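PDB 6YHH: beta-N-acetylglucosaminidase-like protein Glycoside hydrolase family 20 from Flavobacterium johnsoniae, which probably hydrolyses beta-linked terminal N-acetylglucosamine from chitin fragments, as a family 20 beta-N-acetylhexosaminidase of bacterial chitin breakdown. Local coordinates for residues A[29-34]-A[76-81]; A[39-44]-A[112-117]; A[298-303]-A[357-362]; A[514-519]-A[611-616]; A[518-523]-A[604-609]. All blocks are in the same frame, centred on the assembly; numbering follows the deposited sequence. Where two conformers were deposited one is given.

Contact 1 (A[29-34]-A[76-81])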
# COMPACT_ATOMS: atom_id res chain seq x y z
N PHE A 29 -4.32 24.82 -18.89
CA PHE A 29 -3.99 25.03 -17.50
C PHE A 29 -2.53 24.89 -17.10
O PHE A 29 -1.87 23.85 -17.37
CB PHE A 29 -4.84 24.13 -16.63
CG PHE A 29 -4.77 24.43 -15.14
CD1 PHE A 29 -5.54 25.45 -14.59
CD2 PHE A 29 -3.98 23.69 -14.29
CE1 PHE A 29 -5.48 25.71 -13.24
CE2 PHE A 29 -3.97 23.94 -12.91
CZ PHE A 29 -4.68 24.98 -12.40
N LYS A 30 -2.05 25.94 -16.45
CA LYS A 30 -0.73 26.02 -15.88
C LYS A 30 -0.72 26.77 -14.56
O LYS A 30 -1.66 27.53 -14.25
CB LYS A 30 0.24 26.74 -16.90
CG LYS A 30 0.47 26.00 -18.20
CD LYS A 30 1.48 26.71 -19.13
CE LYS A 30 0.76 27.71 -20.07
NZ LYS A 30 -0.43 27.33 -20.96
N VAL A 31 0.36 26.57 -13.81
CA VAL A 31 0.61 27.17 -12.52
C VAL A 31 1.89 27.97 -12.49
O VAL A 31 2.92 27.60 -13.07
CB VAL A 31 0.56 26.12 -11.36
CG1 VAL A 31 1.70 25.14 -11.47
CG2 VAL A 31 0.56 26.78 -10.00
N ASN A 32 1.84 29.06 -11.75
CA ASN A 32 2.97 29.98 -11.55
C ASN A 32 3.02 30.38 -10.10
O ASN A 32 1.93 30.56 -9.51
CB ASN A 32 2.73 31.24 -12.39
CG ASN A 32 3.96 32.12 -12.43
OD1 ASN A 32 5.04 31.68 -12.84
ND2 ASN A 32 3.80 33.40 -11.96
N ILE A 33 4.22 30.54 -9.60
CA ILE A 33 4.47 30.86 -8.23
C ILE A 33 5.31 32.14 -8.16
O ILE A 33 6.33 32.25 -8.87
CB ILE A 33 5.24 29.76 -7.47
CG1 ILE A 33 4.58 28.38 -7.66
CG2 ILE A 33 5.34 30.11 -6.00
CD1 ILE A 33 5.50 27.30 -7.17
N SER A 34 4.94 33.03 -7.26
CA SER A 34 5.62 34.31 -7.10
C SER A 34 5.81 34.69 -5.66
O SER A 34 5.29 34.05 -4.72
CB SER A 34 4.86 35.41 -7.84
OG SER A 34 3.61 35.66 -7.22
N LEU A 76 -3.37 29.69 -13.01
CA LEU A 76 -3.28 29.63 -11.53
C LEU A 76 -2.03 30.31 -11.07
O LEU A 76 -0.89 29.90 -11.38
CB LEU A 76 -3.33 28.15 -10.98
CG LEU A 76 -3.13 28.04 -9.45
CD1 LEU A 76 -4.20 28.69 -8.58
CD2 LEU A 76 -3.02 26.57 -9.12
N GLN A 77 -2.23 31.38 -10.29
CA GLN A 77 -1.12 32.18 -9.69
C GLN A 77 -1.14 32.00 -8.21
O GLN A 77 -2.22 32.11 -7.61
CB GLN A 77 -1.35 33.68 -9.94
CG GLN A 77 -1.30 34.03 -11.39
CD GLN A 77 0.11 33.95 -11.93
OE1 GLN A 77 1.11 34.21 -11.22
NE2 GLN A 77 0.21 33.55 -13.24
N ILE A 78 0.02 31.70 -7.67
CA ILE A 78 0.23 31.48 -6.29
C ILE A 78 1.30 32.47 -5.82
O ILE A 78 2.44 32.38 -6.22
CB ILE A 78 0.71 30.05 -6.02
CG1 ILE A 78 -0.25 29.00 -6.63
CG2 ILE A 78 0.91 29.85 -4.55
CD1 ILE A 78 0.35 27.64 -6.56
N ASN A 79 0.88 33.38 -4.93
CA ASN A 79 1.76 34.45 -4.42
C ASN A 79 1.94 34.23 -2.91
O ASN A 79 0.93 34.14 -2.18
CB ASN A 79 1.15 35.82 -4.59
CG ASN A 79 0.71 36.12 -6.01
OD1 ASN A 79 -0.48 36.44 -6.27
ND2 ASN A 79 1.65 36.05 -6.94
N CYS A 80 3.17 34.11 -2.46
CA CYS A 80 3.53 33.98 -1.09
C CYS A 80 4.42 35.14 -0.62
O CYS A 80 5.48 35.35 -1.23
CB CYS A 80 4.30 32.72 -0.78
SG CYS A 80 3.38 31.22 -1.27
N THR A 81 4.09 35.77 0.51
CA THR A 81 4.84 36.98 0.90
C THR A 81 6.18 36.64 1.46
O THR A 81 7.19 37.28 1.08
CB THR A 81 3.99 37.86 1.86
OG1 THR A 81 2.75 38.18 1.22
CG2 THR A 81 4.77 39.15 2.22

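Contact 2 (A[39-44]-A[112-117])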
# COMPACT_ATOMS: atom_id res chain seq x y z
N SER A 39 11.15 27.00 -0.14
CA SER A 39 11.21 26.03 -1.23
C SER A 39 10.26 24.84 -1.13
O SER A 39 9.99 24.17 -2.13
CB SER A 39 12.65 25.49 -1.39
OG SER A 39 13.11 24.87 -0.19
N ARG A 40 9.67 24.59 0.04
CA ARG A 40 8.65 23.52 0.13
C ARG A 40 7.47 23.76 -0.75
O ARG A 40 6.71 22.85 -1.12
CB ARG A 40 8.19 23.37 1.59
CG ARG A 40 7.33 24.51 2.15
CD ARG A 40 6.79 24.28 3.58
NE ARG A 40 7.88 24.07 4.55
CZ ARG A 40 8.55 25.02 5.18
NH1 ARG A 40 8.19 26.31 4.99
NH2 ARG A 40 9.58 24.71 5.93
N ILE A 41 7.33 25.01 -1.23
CA ILE A 41 6.20 25.28 -2.12
C ILE A 41 6.32 24.49 -3.44
O ILE A 41 5.28 24.16 -4.06
CB ILE A 41 6.06 26.83 -2.39
CG1 ILE A 41 4.78 27.19 -3.10
CG2 ILE A 41 7.22 27.28 -3.28
CD1 ILE A 41 3.48 26.92 -2.34
N PHE A 42 7.53 24.19 -3.90
CA PHE A 42 7.72 23.59 -5.24
C PHE A 42 7.16 22.16 -5.34
O PHE A 42 6.40 21.85 -6.22
CB PHE A 42 9.18 23.69 -5.70
CG PHE A 42 9.64 25.14 -5.80
CD1 PHE A 42 8.96 26.05 -6.61
CD2 PHE A 42 10.69 25.57 -5.02
CE1 PHE A 42 9.39 27.40 -6.67
CE2 PHE A 42 11.12 26.90 -5.09
CZ PHE A 42 10.46 27.78 -5.89
N GLY A 43 7.52 21.36 -4.36
CA GLY A 43 6.99 19.98 -4.37
C GLY A 43 5.49 20.04 -4.15
O GLY A 43 4.74 19.21 -4.73
N GLY A 44 5.03 20.89 -3.26
CA GLY A 44 3.54 20.97 -3.01
C GLY A 44 2.74 21.32 -4.21
O GLY A 44 1.66 20.79 -4.42
N GLY A 112 0.25 28.79 4.22
CA GLY A 112 -1.09 29.09 3.76
C GLY A 112 -1.36 28.70 2.32
O GLY A 112 -2.43 28.22 1.98
N ALA A 113 -0.38 28.89 1.44
CA ALA A 113 -0.59 28.48 0.05
C ALA A 113 -0.77 26.96 -0.11
O ALA A 113 -1.58 26.53 -0.89
CB ALA A 113 0.51 28.95 -0.84
N LEU A 114 0.02 26.19 0.64
CA LEU A 114 -0.16 24.73 0.64
C LEU A 114 -1.58 24.36 1.05
O LEU A 114 -2.21 23.50 0.48
CB LEU A 114 0.85 24.03 1.53
CG LEU A 114 2.27 24.07 1.01
CD1 LEU A 114 3.19 23.46 2.01
CD2 LEU A 114 2.42 23.41 -0.34
N HIS A 115 -2.11 25.03 2.06
CA HIS A 115 -3.46 24.80 2.48
C HIS A 115 -4.43 25.16 1.37
O HIS A 115 -5.45 24.47 1.09
CB HIS A 115 -3.82 25.62 3.76
CG HIS A 115 -3.05 25.26 4.99
ND1 HIS A 115 -2.66 23.95 5.32
CD2 HIS A 115 -2.63 26.03 6.02
CE1 HIS A 115 -2.03 23.96 6.48
NE2 HIS A 115 -2.02 25.22 6.94
N GLY A 116 -4.19 26.30 0.73
CA GLY A 116 -5.11 26.73 -0.32
C GLY A 116 -5.18 25.80 -1.47
O GLY A 116 -6.24 25.69 -2.12
N LEU A 117 -4.06 25.12 -1.78
CA LEU A 117 -4.11 24.14 -2.84
C LEU A 117 -5.08 22.98 -2.50
O LEU A 117 -5.77 22.45 -3.37
CB LEU A 117 -2.72 23.58 -3.09
CG LEU A 117 -1.67 24.54 -3.69
CD1 LEU A 117 -0.32 23.82 -3.64
CD2 LEU A 117 -2.14 24.99 -5.04

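Contact 3 (A[298-303]-A[357-362])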
# COMPACT_ATOMS: atom_id res chain seq x y z
N LEU A 298 20.40 9.16 25.66
CA LEU A 298 19.33 9.00 24.66
C LEU A 298 18.86 10.27 24.05
O LEU A 298 18.73 10.33 22.84
CB LEU A 298 18.18 8.20 25.23
CG LEU A 298 18.58 6.74 25.41
CD1 LEU A 298 17.50 6.06 26.20
CD2 LEU A 298 18.75 6.01 24.09
N PHE A 299 18.64 11.31 24.84
CA PHE A 299 18.28 12.60 24.27
C PHE A 299 19.43 13.15 23.44
O PHE A 299 19.24 13.73 22.41
CB PHE A 299 17.90 13.59 25.36
CG PHE A 299 16.65 13.23 26.10
CD1 PHE A 299 15.50 12.84 25.43
CD2 PHE A 299 16.60 13.29 27.50
CE1 PHE A 299 14.36 12.49 26.11
CE2 PHE A 299 15.45 12.94 28.20
CZ PHE A 299 14.33 12.52 27.51
N ASP A 300 20.67 12.97 23.89
CA ASP A 300 21.77 13.44 23.09
C ASP A 300 21.81 12.83 21.69
O ASP A 300 22.23 13.49 20.74
CB ASP A 300 23.11 13.09 23.75
CG ASP A 300 23.49 13.96 24.91
OD1 ASP A 300 22.90 14.99 25.11
OD2 ASP A 300 24.46 13.49 25.65
N GLU A 301 21.40 11.58 21.59
CA GLU A 301 21.34 10.86 20.31
C GLU A 301 20.08 11.13 19.48
O GLU A 301 20.15 11.28 18.25
CB GLU A 301 21.54 9.41 20.55
CG GLU A 301 21.79 8.66 19.28
CD GLU A 301 22.07 7.19 19.45
OE1 GLU A 301 21.81 6.55 20.49
OE2 GLU A 301 22.50 6.71 18.36
N VAL A 302 18.95 11.24 20.16
CA VAL A 302 17.66 11.32 19.53
C VAL A 302 17.18 12.74 19.23
O VAL A 302 16.62 13.02 18.17
CB VAL A 302 16.63 10.59 20.37
CG1 VAL A 302 15.24 10.74 19.71
CG2 VAL A 302 16.88 9.11 20.47
N CYS A 303 17.43 13.69 20.13
CA CYS A 303 16.92 15.05 19.92
C CYS A 303 17.42 15.68 18.60
O CYS A 303 16.69 16.37 17.97
CB CYS A 303 17.21 15.98 21.07
SG CYS A 303 16.33 15.58 22.57
N LYS A 357 16.26 21.05 27.28
CA LYS A 357 16.54 22.45 26.94
C LYS A 357 17.96 22.59 26.34
O LYS A 357 18.24 23.47 25.52
CB LYS A 357 16.42 23.30 28.17
CG LYS A 357 16.40 24.82 27.85
CD LYS A 357 15.95 25.69 28.96
CE LYS A 357 15.71 27.08 28.43
NZ LYS A 357 15.27 27.83 29.63
N LYS A 358 18.86 21.72 26.74
CA LYS A 358 20.23 21.71 26.24
C LYS A 358 20.21 21.47 24.71
O LYS A 358 21.07 21.97 23.97
CB LYS A 358 20.97 20.55 26.86
CG LYS A 358 22.44 20.51 26.54
CD LYS A 358 23.12 19.31 27.19
CE LYS A 358 22.96 18.08 26.36
NZ LYS A 358 23.70 16.87 26.88
N HIS A 359 19.18 20.76 24.23
CA HIS A 359 18.99 20.53 22.77
C HIS A 359 18.06 21.53 22.10
O HIS A 359 17.73 21.35 20.92
CB HIS A 359 18.53 19.08 22.55
CG HIS A 359 19.53 18.06 23.03
ND1 HIS A 359 20.73 17.89 22.41
CD2 HIS A 359 19.54 17.24 24.10
CE1 HIS A 359 21.46 17.02 23.10
NE2 HIS A 359 20.75 16.59 24.11
N GLY A 360 17.59 22.50 22.88
CA GLY A 360 16.69 23.52 22.42
C GLY A 360 15.23 23.14 22.40
O GLY A 360 14.43 23.70 21.64
N LYS A 361 14.89 22.17 23.25
CA LYS A 361 13.50 21.64 23.24
C LYS A 361 12.75 21.96 24.47
O LYS A 361 13.28 21.97 25.61
CB LYS A 361 13.51 20.12 23.08
CG LYS A 361 14.48 19.61 22.04
CD LYS A 361 14.11 20.17 20.64
CE LYS A 361 15.06 19.67 19.58
NZ LYS A 361 14.89 20.37 18.26
N GLN A 362 11.49 22.23 24.24
CA GLN A 362 10.51 22.38 25.28
C GLN A 362 9.84 21.05 25.59
O GLN A 362 9.71 20.21 24.71
CB GLN A 362 9.42 23.32 24.83
CG GLN A 362 9.89 24.78 24.73
CD GLN A 362 9.01 25.66 23.88
OE1 GLN A 362 7.86 26.00 24.23
NE2 GLN A 362 9.55 26.08 22.73
O HOH W 1 17.20 18.99 17.00

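Contact 4 (A[514-519]-A[611-616])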
# COMPACT_ATOMS: atom_id res chain seq x y z
N ARG A 514 -12.27 -10.63 0.96
CA ARG A 514 -11.85 -11.81 0.13
C ARG A 514 -11.24 -12.90 0.97
O ARG A 514 -11.56 -14.10 0.79
CB ARG A 514 -10.93 -11.38 -1.01
CG ARG A 514 -11.70 -10.78 -2.19
CD ARG A 514 -10.73 -10.47 -3.35
NE ARG A 514 -9.85 -9.31 -3.12
CZ ARG A 514 -10.16 -8.03 -3.32
NH1 ARG A 514 -11.37 -7.67 -3.68
NH2 ARG A 514 -9.26 -7.09 -3.06
N ASN A 515 -10.44 -12.53 1.96
CA ASN A 515 -9.88 -13.52 2.88
C ASN A 515 -11.04 -14.26 3.60
O ASN A 515 -11.04 -15.48 3.70
CB ASN A 515 -8.97 -12.82 3.89
CG ASN A 515 -8.41 -13.83 4.87
OD1 ASN A 515 -7.75 -14.78 4.45
ND2 ASN A 515 -8.66 -13.61 6.18
N ILE A 516 -11.97 -13.51 4.14
CA ILE A 516 -13.06 -14.08 4.88
C ILE A 516 -13.93 -15.03 3.99
O ILE A 516 -14.31 -16.12 4.46
CB ILE A 516 -13.94 -12.98 5.49
CG1 ILE A 516 -13.16 -12.30 6.58
CG2 ILE A 516 -15.28 -13.47 5.98
CD1 ILE A 516 -13.90 -11.01 6.99
N ALA A 517 -14.18 -14.57 2.76
CA ALA A 517 -15.02 -15.30 1.82
C ALA A 517 -14.27 -16.38 1.06
O ALA A 517 -14.86 -16.98 0.20
CB ALA A 517 -15.65 -14.31 0.84
N ASN A 518 -12.98 -16.61 1.31
CA ASN A 518 -12.25 -17.56 0.53
C ASN A 518 -12.32 -17.22 -0.95
O ASN A 518 -12.41 -18.11 -1.82
CB ASN A 518 -12.72 -19.00 0.75
CG ASN A 518 -11.72 -20.03 0.32
OD1 ASN A 518 -10.53 -19.76 0.10
ND2 ASN A 518 -12.20 -21.26 0.16
N ASN A 519 -12.26 -15.93 -1.26
CA ASN A 519 -12.19 -15.38 -2.64
C ASN A 519 -13.39 -15.70 -3.46
O ASN A 519 -13.32 -15.67 -4.69
CB ASN A 519 -10.92 -15.84 -3.38
CG ASN A 519 -10.56 -14.97 -4.56
OD1 ASN A 519 -10.79 -13.76 -4.59
ND2 ASN A 519 -10.00 -15.60 -5.58
N PRO A 611 -14.77 -21.05 6.21
CA PRO A 611 -14.88 -21.11 7.62
C PRO A 611 -14.93 -19.75 8.31
O PRO A 611 -15.49 -19.68 9.43
CB PRO A 611 -13.63 -21.95 8.05
CG PRO A 611 -13.34 -22.81 6.84
CD PRO A 611 -13.66 -21.87 5.68
N LEU A 612 -14.25 -18.73 7.76
CA LEU A 612 -14.22 -17.44 8.44
C LEU A 612 -15.57 -16.70 8.36
O LEU A 612 -15.73 -15.64 8.95
CB LEU A 612 -13.10 -16.56 7.92
CG LEU A 612 -11.68 -17.14 8.07
CD1 LEU A 612 -10.71 -16.15 7.50
CD2 LEU A 612 -11.37 -17.49 9.44
N VAL A 613 -16.55 -17.23 7.62
CA VAL A 613 -17.91 -16.70 7.64
C VAL A 613 -18.72 -17.26 8.84
O VAL A 613 -19.65 -16.65 9.33
CB VAL A 613 -18.58 -16.97 6.27
CG1 VAL A 613 -20.07 -16.61 6.33
CG2 VAL A 613 -17.91 -16.15 5.15
N GLN A 614 -18.29 -18.40 9.38
CA GLN A 614 -19.02 -19.03 10.47
C GLN A 614 -19.25 -18.11 11.68
O GLN A 614 -20.33 -18.10 12.25
CB GLN A 614 -18.32 -20.32 10.92
CG GLN A 614 -18.32 -21.44 9.87
CD GLN A 614 -19.72 -22.02 9.52
OE1 GLN A 614 -20.61 -22.06 10.37
NE2 GLN A 614 -19.87 -22.53 8.33
N PRO A 615 -18.24 -17.31 12.06
CA PRO A 615 -18.52 -16.45 13.24
C PRO A 615 -19.59 -15.39 13.04
O PRO A 615 -20.13 -14.91 14.03
CB PRO A 615 -17.17 -15.81 13.54
CG PRO A 615 -16.15 -16.69 12.87
CD PRO A 615 -16.82 -17.32 11.67
N ILE A 616 -19.89 -15.03 11.80
CA ILE A 616 -20.87 -14.02 11.62
C ILE A 616 -22.25 -14.59 11.37
O ILE A 616 -23.23 -13.87 11.51
CB ILE A 616 -20.58 -12.98 10.55
CG1 ILE A 616 -20.42 -13.57 9.23
CG2 ILE A 616 -19.33 -12.21 10.98
CD1 ILE A 616 -20.25 -12.52 8.13
O HOH W 2 -13.04 -18.54 5.09

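Contact 5 (A[518-523]-A[604-609])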
# COMPACT_ATOMS: atom_id res chain seq x y z
N ASN A 518 -12.98 -16.61 1.31
CA ASN A 518 -12.25 -17.56 0.53
C ASN A 518 -12.32 -17.22 -0.95
O ASN A 518 -12.41 -18.11 -1.82
CB ASN A 518 -12.72 -19.00 0.75
CG ASN A 518 -11.72 -20.03 0.32
OD1 ASN A 518 -10.53 -19.76 0.10
ND2 ASN A 518 -12.20 -21.26 0.16
N ASN A 519 -12.26 -15.93 -1.26
CA ASN A 519 -12.19 -15.38 -2.64
C ASN A 519 -13.39 -15.70 -3.46
O ASN A 519 -13.32 -15.67 -4.69
CB ASN A 519 -10.92 -15.84 -3.38
CG ASN A 519 -10.56 -14.97 -4.56
OD1 ASN A 519 -10.79 -13.76 -4.59
ND2 ASN A 519 -10.00 -15.60 -5.58
N GLN A 520 -14.51 -15.99 -2.80
CA GLN A 520 -15.80 -16.03 -3.45
C GLN A 520 -16.33 -14.61 -3.60
O GLN A 520 -15.64 -13.62 -3.26
CB GLN A 520 -16.76 -16.90 -2.62
CG GLN A 520 -16.30 -18.35 -2.41
CD GLN A 520 -17.19 -19.08 -1.40
OE1 GLN A 520 -17.02 -18.99 -0.17
NE2 GLN A 520 -18.22 -19.69 -1.93
N ASN A 521 -17.52 -14.45 -4.22
CA ASN A 521 -18.13 -13.18 -4.40
C ASN A 521 -18.34 -12.50 -3.05
O ASN A 521 -19.00 -13.11 -2.21
CB ASN A 521 -19.48 -13.40 -5.07
CG ASN A 521 -20.16 -12.14 -5.48
OD1 ASN A 521 -19.94 -11.05 -4.96
ND2 ASN A 521 -21.07 -12.29 -6.43
N ILE A 522 -17.79 -11.31 -2.87
CA ILE A 522 -17.83 -10.65 -1.53
C ILE A 522 -19.05 -9.81 -1.30
O ILE A 522 -19.21 -9.26 -0.25
CB ILE A 522 -16.54 -9.87 -1.17
CG1 ILE A 522 -16.34 -8.70 -2.15
CG2 ILE A 522 -15.35 -10.79 -1.16
CD1 ILE A 522 -15.19 -7.75 -1.81
N LYS A 523 -19.96 -9.76 -2.27
CA LYS A 523 -21.11 -8.86 -2.16
C LYS A 523 -21.88 -8.97 -0.83
O LYS A 523 -22.12 -7.94 -0.18
CB LYS A 523 -22.06 -9.04 -3.31
CG LYS A 523 -23.33 -8.15 -3.26
CD LYS A 523 -24.16 -8.34 -4.54
CE LYS A 523 -25.28 -7.34 -4.78
NZ LYS A 523 -26.48 -7.68 -3.96
N VAL A 604 -24.90 -17.55 4.11
CA VAL A 604 -25.05 -19.02 4.27
C VAL A 604 -24.49 -19.77 3.05
O VAL A 604 -23.71 -20.76 3.20
CB VAL A 604 -26.51 -19.39 4.60
CG1 VAL A 604 -26.74 -20.88 4.51
CG2 VAL A 604 -26.88 -18.88 6.01
N GLU A 605 -24.75 -19.27 1.87
CA GLU A 605 -24.22 -19.85 0.62
C GLU A 605 -22.69 -19.80 0.71
O GLU A 605 -22.00 -20.83 0.44
CB GLU A 605 -24.63 -19.09 -0.61
CG GLU A 605 -26.07 -19.11 -0.99
CD GLU A 605 -26.15 -18.53 -2.41
OE1 GLU A 605 -25.86 -19.23 -3.37
OE2 GLU A 605 -26.42 -17.35 -2.57
N LEU A 606 -22.12 -18.63 1.04
CA LEU A 606 -20.64 -18.54 1.12
C LEU A 606 -20.01 -19.46 2.07
O LEU A 606 -18.90 -20.01 1.85
CB LEU A 606 -20.18 -17.12 1.50
CG LEU A 606 -20.44 -15.99 0.51
CD1 LEU A 606 -20.02 -14.68 1.11
CD2 LEU A 606 -19.83 -16.25 -0.84
N SER A 607 -20.69 -19.63 3.25
CA SER A 607 -20.13 -20.42 4.32
C SER A 607 -19.81 -21.88 4.02
O SER A 607 -18.90 -22.45 4.67
CB SER A 607 -21.01 -20.33 5.55
OG SER A 607 -22.14 -21.20 5.41
N ALA A 608 -20.41 -22.45 2.93
CA ALA A 608 -20.12 -23.81 2.54
C ALA A 608 -18.66 -24.03 2.25
O ALA A 608 -18.14 -25.13 2.44
CB ALA A 608 -20.99 -24.15 1.34
N ASN A 609 -17.99 -22.96 1.80
CA ASN A 609 -16.56 -23.03 1.47
C ASN A 609 -15.74 -21.90 2.12
O ASN A 609 -14.75 -21.44 1.53
CB ASN A 609 -16.38 -23.01 -0.05
CG ASN A 609 -14.93 -23.38 -0.50
OD1 ASN A 609 -14.21 -24.17 0.14
ND2 ASN A 609 -14.55 -22.84 -1.67

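Contact 1 (A[29-34]-A[76-81])
Residues 31-34 and 76-80 run side by side as parallel strands. Asn32 and Ser34 each bond through N and O to the neighbouring strand, and the bond from Ser34 N to Ile78 O measures 2.8 Å. The side chains divide between two faces. On one, Asn32 and Gln77 lie alongside each other pointing the same way. Asn32 has CG anti to its backbone N (chi1 -170°), while Gln77 is bent at chi2, which brings its amide back alongside the asparagine. Asn32 ND2 then donates almost straight (174°) to a lone pair of Gln77 OE1 at 2.9 Å, although the two amide planes are 55° apart. Farther along this face Ser34 OG is modelled 2.0 Å from Asn79 ND2, too short for a hydrogen bond and consistent with a serine deposited in two conformers. The other face is apolar. Val31 turns CG2 anti to its backbone N, so that this one methyl touches both Leu76 CD2 and, at 3.6 Å, Ile78 CD1. The Phe29 ring brings CZ to 3.7 Å from Leu76 CB. Helix 40-56 packs on this apolar face through Phe42, Val45 and Phe48, and helix 110-123 through Ala113, Leu117 and Leu120. Strand 102-107 continues the sheet beyond 76-80.

Contact 2 (A[39-44]-A[112-117])
This is a buried, almost wholly apolar packing of two helices that lie nearly parallel on one face of the sheet in the non-catalytic family 20 domain. The short axes of 40-44 and 112-117 make an angle of 7° and come no closer than 10.2 Å, so the gap is bridged mainly by side chains. Leu114 does most of this. Its CG stands anti to the carbonyl carbon, and the two methyls part to meet different neighbours: CD2 rests 3.8 Å from Gly44 CA, and CD1 lies 4.0 Å from Arg40 CD, where the two side chains cross at about a right angle. Gly44 makes the first of these possible, since a beta carbon there would collide with Leu114 CD2. One turn on, Leu117 CD1 reaches the backbone of the same glycine, 3.7 Å from Gly44 O. Nearer the sheet, Ile41 has CG1 anti to its backbone N (chi1 -170°), which carries CD1 across to Ala113 CB at 3.9 Å; the same methyl also touches Leu114 CD2. Ile33 and Ile78 of the strands lie beneath this group. Against Leu114 Arg40 sets its CD methylene, while its guanidinium forms salt bridges with Asp110, at the start of helix 110-123, and Asp221 of helix 210-222. Between residues 39-44 and 112-117 the packing is thus one of methyls and methylenes, supplemented at one end by the Arg40-Asp110 salt bridge that ties the two helices; the two carboxylates probably neutralise the arginine's charge.

Contact 3 (A[298-303]-A[357-362])
The imidazole of His359 fills the close-packed part of this contact, between the C-terminal ends of helices 289-302 and 341-358 in the catalytic barrel. Cys303 CB meets His359 CB at 3.7 Å, and its SG lies obliquely to the ring, 4.5 Å from the centroid. Phe299 O stands over one face of the ring, offset toward the rim. At the ring edge His359 NE2, in plane with its acceptor, donates to the anti lone pair of Asp300 OD1 at 2.9 Å, a bond bent to 132°; the carboxylate is turned 73° from the ring. The outer side is looser. Exposed Lys358, kinked at chi3, brings NZ to the syn lone pair of the same oxygen at 2.7 Å, forming a salt bridge. At the other end a water accepts from Lys361 NZ (3.0 Å) and donates to Cys303 O (2.8 Å), while Lys361 NZ also bonds Gly308 O and Phe306 O. Gly360, with positive phi, closes helix 341-358 in a Schellman motif and turns the chain into strand 362-366. An alanine in place of Asp300 removes the acceptor shared by His359 NE2 and Lys358 NZ and would probably loosen the hold of the two helix ends on each other. With two donors gripping one oxygen, the carboxylate is likely to stay ionised and may in turn raise the proton affinity of His359.

Contact 4 (A[514-519]-A[611-616])
Pro611 opens a stretch with helical backbone angles but without the regular bonding of a helix, between helices 583-607 and 617-634; its ring lies near Asp127 of the second subunit and its carbonyl accepts from Gln614 N. Leu612 follows and carries much of the contact. Its backbone N donates to a water at 2.9 Å, and that water donates in turn to Ile516 O at 2.8 Å, near the end of helix 507-517, so one solvent molecule joins the two backbones. Leu612 CB is directed toward the helix and sits 3.7 Å from Ile516 O, and with CG anti to the carbonyl carbon Leu612 CD1 reaches Asn515 ND2 at 3.5 Å. Val613 comes next, crossing Ile516 at about a right angle. Its CG2, placed anti to the carbonyl carbon, touches Ile516 CG2 at 3.8 Å and lies about as near to Ile516 O. Gln614 turns elsewhere, its NE2 bonding Ser128 O of the second subunit, and Ile616 shares Phe556 with Ile516. Across the contact the helix ends in a Schellman motif at Asn518, where positive phi lets Asn519 N bond back to Arg514 O at 2.8 Å. The amide of Asn515 is engaged outside the contact, by Thr554 and by Arg497 and Gly54 of the second subunit. Leu612 CB and Val613 CG2 therefore flank a helix-end carbonyl that accepts a hydrogen bond from water, while the side-chain amides of Asn515 and Gln614 bond the second subunit, so that the dimer interface lies directly beside this packing.

Contact 5 (A[518-523]-A[604-609])
Leu606, with CG anti to the carbonyl carbon (chi1 -66°), slides its CD2 methyl past the stem of Gln520, the two side chains running in opposite directions. CD2 comes within 3.6 Å of Gln520 CB and within 3.5 Å of Asn521 O, so the loop covers the leucine with methylene and backbone. A hydrogen bond joins the segments at the other end. Asn518 has CG anti to its backbone N, and its ND2 donates to Asn609 O at 2.9 Å, nearly along the C=O axis; the acceptor stays close to the plane of the Asn518 amide. A serine in place of Asn518 would probably be too short to reach Asn609 O, and this hydrogen bond would be lost. Asn609 N bonds back to Leu606 O, holding the chain in a turn as it leaves helix 583-607. Asn126 of the second subunit packs beside Asn518. In the loop itself, Asn521 OD1 accepts from Lys523 N at 3.0 Å, an Asx turn that caps the entry to helix 523-529. A Schellman motif at its start and an Asx cap at its end mark the short connection between helices 507-517 and 523-529, which Asn518 ties to the end of helix 583-607 in the C-terminal helical region.

The five contacts fall into three groups. Contacts 1 and 2 are the sheet and the helical layer of one domain: their centres are 10 Å apart, and Ile78 and Cys80 pack directly on Ala113. Contact 3 belongs to the catalytic barrel, with its centre 30 Å from that of contact 2. It shares that domain with Glu317, the predicted proton donor, but lies away from it, as do the other four. Contacts 4 and 5 share Asn518 and Asn519 and lie 7 Å apart between centres; both touch the second subunit. Contact 3 is on the opposite side of the chain's centre from this pair, about 50 Å from contact 4 between centres.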